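Local coordinates for uncharacterized protein (PDB 4JZA), which is a Legionella phosphoinositide phosphatase that probably removes the 3-phosphate from phosphatidylinositol 3-phosphate, with a likely part in lipid metabolism during host infection, at residues K693-L698 against E738-P743. Sequence-based numbering, arbitrary orientation.
Sequences KLYDAL and ELMLSP
Tyr695, on helix 676-702, meets Met740, a selenomethionine, and the two side chains come from opposite directions and overlap. The ring reaches the other segment because CG is swung opposite the backbone N (chi1 -168°). Its ring lies flat over the methyl: Met740 CE sits 3.4 Å from the Tyr695 ring centroid, 11° off the normal, a CH-pi contact. A bend at chi3 (112°) folds CE in over the ring centre and leaves SE obliquely placed, 5.0 Å from that same Tyr695 centroid, an oblique Met-aromatic contact. Further out, Tyr695 OH lies beside the Met740 side chain, 3.5 Å from Met740 CG. Asn749, Arg752 and Ile753 of helix 748-761 also touch the tyrosine, while Arg752 hydrogen-bonds the carbonyl of Ser742.

One turn on, Leu698 points toward the second segment and brings its CB to 4.3 Å from Met740 CE. Beyond it the leucine packs on Val777, Leu781 and Trp805, within the helical C-terminal domain. No hydrogen bond or salt bridge crosses between 693-698 and 738-743, so the two segments are joined here by dispersion and methyl-aromatic contact, with one selenomethionine tip lodged between ring and leucine.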
ATOM      1  N   LYS A 693     -18.534  25.667  32.128  1.00 42.86           N
ATOM      2  CA  LYS A 693     -18.027  26.923  32.683  1.00 44.44           C
ATOM      3  C   LYS A 693     -18.055  27.995  31.631  1.00 41.90           C
ATOM      4  O   LYS A 693     -18.489  29.107  31.892  1.00 44.32           O
ATOM      5  CB  LYS A 693     -16.584  26.782  33.216  1.00 47.68           C
ATOM      6  CG  LYS A 693     -16.381  25.750  34.318  1.00 49.54           C
ATOM      7  CD  LYS A 693     -14.931  25.671  34.763  1.00 53.16           C
ATOM      8  CE  LYS A 693     -14.715  24.470  35.650  1.00 57.91           C
ATOM      9  NZ  LYS A 693     -13.694  24.839  36.658  1.00 68.27           N
ATOM     10  N   LEU A 694     -17.569  27.651  30.451  1.00 41.45           N
ATOM     11  CA  LEU A 694     -17.525  28.578  29.315  1.00 41.11           C
ATOM     12  C   LEU A 694     -18.926  28.978  28.915  1.00 43.02           C
ATOM     13  O   LEU A 694     -19.203  30.177  28.720  1.00 42.22           O
ATOM     14  CB  LEU A 694     -16.824  27.951  28.113  1.00 38.80           C
ATOM     15  CG  LEU A 694     -15.309  27.814  28.209  1.00 37.37           C
ATOM     16  CD1 LEU A 694     -14.810  27.024  27.009  1.00 39.50           C
ATOM     17  CD2 LEU A 694     -14.664  29.171  28.233  1.00 36.53           C
ATOM     18  N   TYR A 695     -19.814  27.980  28.846  1.00 42.63           N
ATOM     19  CA  TYR A 695     -21.222  28.228  28.539  1.00 43.01           C
ATOM     20  C   TYR A 695     -21.867  29.148  29.579  1.00 41.05           C
ATOM     21  O   TYR A 695     -22.368  30.201  29.235  1.00 38.45           O
ATOM     22  CB  TYR A 695     -21.996  26.909  28.411  1.00 46.61           C
ATOM     23  CG  TYR A 695     -23.375  27.067  27.832  1.00 49.09           C
ATOM     24  CD1 TYR A 695     -23.576  26.989  26.459  1.00 51.28           C
ATOM     25  CD2 TYR A 695     -24.473  27.291  28.651  1.00 49.92           C
ATOM     26  CE1 TYR A 695     -24.832  27.129  25.910  1.00 53.61           C
ATOM     27  CE2 TYR A 695     -25.735  27.461  28.112  1.00 51.51           C
ATOM     28  CZ  TYR A 695     -25.904  27.389  26.742  1.00 54.04           C
ATOM     29  OH  TYR A 695     -27.146  27.565  26.210  1.00 54.59           O
ATOM     30  N   ASP A 696     -21.845  28.789  30.846  1.00 40.83           N
ATOM     31  CA  ASP A 696     -22.490  29.666  31.843  1.00 45.94           C
ATOM     32  C   ASP A 696     -21.983  31.130  31.788  1.00 43.69           C
ATOM     33  O   ASP A 696     -22.776  32.075  31.707  1.00 42.42           O
ATOM     34  CB  ASP A 696     -22.356  29.077  33.279  1.00 48.71           C
ATOM     35  CG  ASP A 696     -23.034  27.706  33.409  1.00 52.76           C
ATOM     36  OD1 ASP A 696     -24.024  27.424  32.671  1.00 55.08           O
ATOM     37  OD2 ASP A 696     -22.548  26.894  34.221  1.00 57.29           O
ATOM     38  N   ALA A 697     -20.669  31.313  31.862  1.00 42.73           N
ATOM     39  CA  ALA A 697     -20.072  32.655  31.748  1.00 42.21           C
ATOM     40  C   ALA A 697     -20.528  33.384  30.489  1.00 41.27           C
ATOM     41  O   ALA A 697     -20.942  34.506  30.553  1.00 44.94           O
ATOM     42  CB  ALA A 697     -18.541  32.583  31.792  1.00 39.64           C
ATOM     43  N   LEU A 698     -20.496  32.724  29.357  1.00 42.30           N
ATOM     44  CA  LEU A 698     -20.994  33.334  28.129  1.00 44.85           C
ATOM     45  C   LEU A 698     -22.489  33.658  28.119  1.00 48.03           C
ATOM     46  O   LEU A 698     -22.896  34.707  27.573  1.00 48.72           O
ATOM     47  CB  LEU A 698     -20.642  32.472  26.948  1.00 43.56           C
ATOM     48  CG  LEU A 698     -20.813  33.098  25.577  1.00 45.33           C
ATOM     49  CD1 LEU A 698     -20.109  34.434  25.393  1.00 43.58           C
ATOM     50  CD2 LEU A 698     -20.330  32.071  24.544  1.00 46.56           C
ATOM     51  N   GLU A 738     -28.927  33.029  19.298  1.00 60.65           N
ATOM     52  CA  GLU A 738     -29.839  32.053  18.698  1.00 69.67           C
ATOM     53  C   GLU A 738     -29.538  30.643  19.214  1.00 65.28           C
ATOM     54  O   GLU A 738     -30.449  29.883  19.505  1.00 73.44           O
ATOM     55  CB  GLU A 738     -29.771  32.062  17.157  1.00 78.19           C
ATOM     56  CG  GLU A 738     -30.758  32.952  16.376  1.00 85.65           C
ATOM     57  CD  GLU A 738     -32.236  32.735  16.700  1.00 97.06           C
ATOM     58  OE1 GLU A 738     -32.966  32.272  15.800  1.00107.13           O
ATOM     59  OE2 GLU A 738     -32.695  33.048  17.819  1.00102.48           O
ATOM     60  N   LEU A 739     -28.266  30.310  19.348  1.00 59.97           N
ATOM     61  CA  LEU A 739     -27.867  28.978  19.747  1.00 56.74           C
ATOM     62  C   LEU A 739     -28.150  28.738  21.199  1.00 63.44           C
ATOM     63  O   LEU A 739     -28.343  27.589  21.595  1.00 74.42           O
ATOM     64  CB  LEU A 739     -26.383  28.762  19.520  1.00 51.81           C
ATOM     65  CG  LEU A 739     -26.003  28.433  18.072  1.00 51.36           C
ATOM     66  CD1 LEU A 739     -24.496  28.574  17.810  1.00 49.53           C
ATOM     67  CD2 LEU A 739     -26.468  27.032  17.706  1.00 51.43           C
HETATM   68  N   MSE A 740     -28.157  29.809  21.988  1.00 63.34           N
HETATM   69  CA  MSE A 740     -28.370  29.733  23.425  1.00 66.22           C
HETATM   70  C   MSE A 740     -29.806  29.907  23.787  1.00 70.92           C
HETATM   71  O   MSE A 740     -30.117  29.910  24.966  1.00 76.30           O
HETATM   72  CB  MSE A 740     -27.530  30.806  24.146  1.00 67.66           C
HETATM   73  CG  MSE A 740     -26.133  30.232  24.202  1.00 75.26           C
HETATM   74 SE   MSE A 740     -24.700  31.458  24.724  0.99 85.58          SE
HETATM   75  CE  MSE A 740     -24.405  30.520  26.411  1.00 95.36           C
ATOM     76  N   LEU A 741     -30.710  30.039  22.816  1.00 78.89           N
ATOM     77  CA  LEU A 741     -32.102  30.357  23.151  1.00 90.02           C
ATOM     78  C   LEU A 741     -32.826  29.144  23.780  1.00 91.19           C
ATOM     79  O   LEU A 741     -33.531  29.329  24.754  1.00 90.41           O
ATOM     80  CB  LEU A 741     -32.859  30.958  21.952  1.00 94.61           C
ATOM     81  CG  LEU A 741     -33.567  32.304  22.244  1.00103.69           C
ATOM     82  CD1 LEU A 741     -33.358  33.295  21.103  1.00106.48           C
ATOM     83  CD2 LEU A 741     -35.062  32.138  22.528  1.00109.25           C
ATOM     84  N   SER A 742     -32.651  27.925  23.244  1.00 95.28           N
ATOM     85  CA  SER A 742     -33.084  26.686  23.944  1.00 93.75           C
ATOM     86  C   SER A 742     -32.305  26.546  25.251  1.00101.33           C
ATOM     87  O   SER A 742     -31.162  26.966  25.311  1.00101.60           O
ATOM     88  CB  SER A 742     -32.816  25.433  23.098  1.00 86.81           C
ATOM     89  OG  SER A 742     -33.829  25.212  22.146  1.00 85.41           O
ATOM     90  N   PRO A 743     -32.906  25.959  26.307  1.00114.95           N
ATOM     91  CA  PRO A 743     -32.051  25.659  27.479  1.00113.73           C
ATOM     92  C   PRO A 743     -31.305  24.326  27.272  1.00109.81           C
ATOM     93  O   PRO A 743     -31.805  23.443  26.561  1.00108.87           O
ATOM     94  CB  PRO A 743     -33.045  25.606  28.663  1.00111.77           C
ATOM     95  CG  PRO A 743     -34.422  25.787  28.070  1.00116.68           C
ATOM     96  CD  PRO A 743     -34.320  25.636  26.571  1.00115.73           C
TER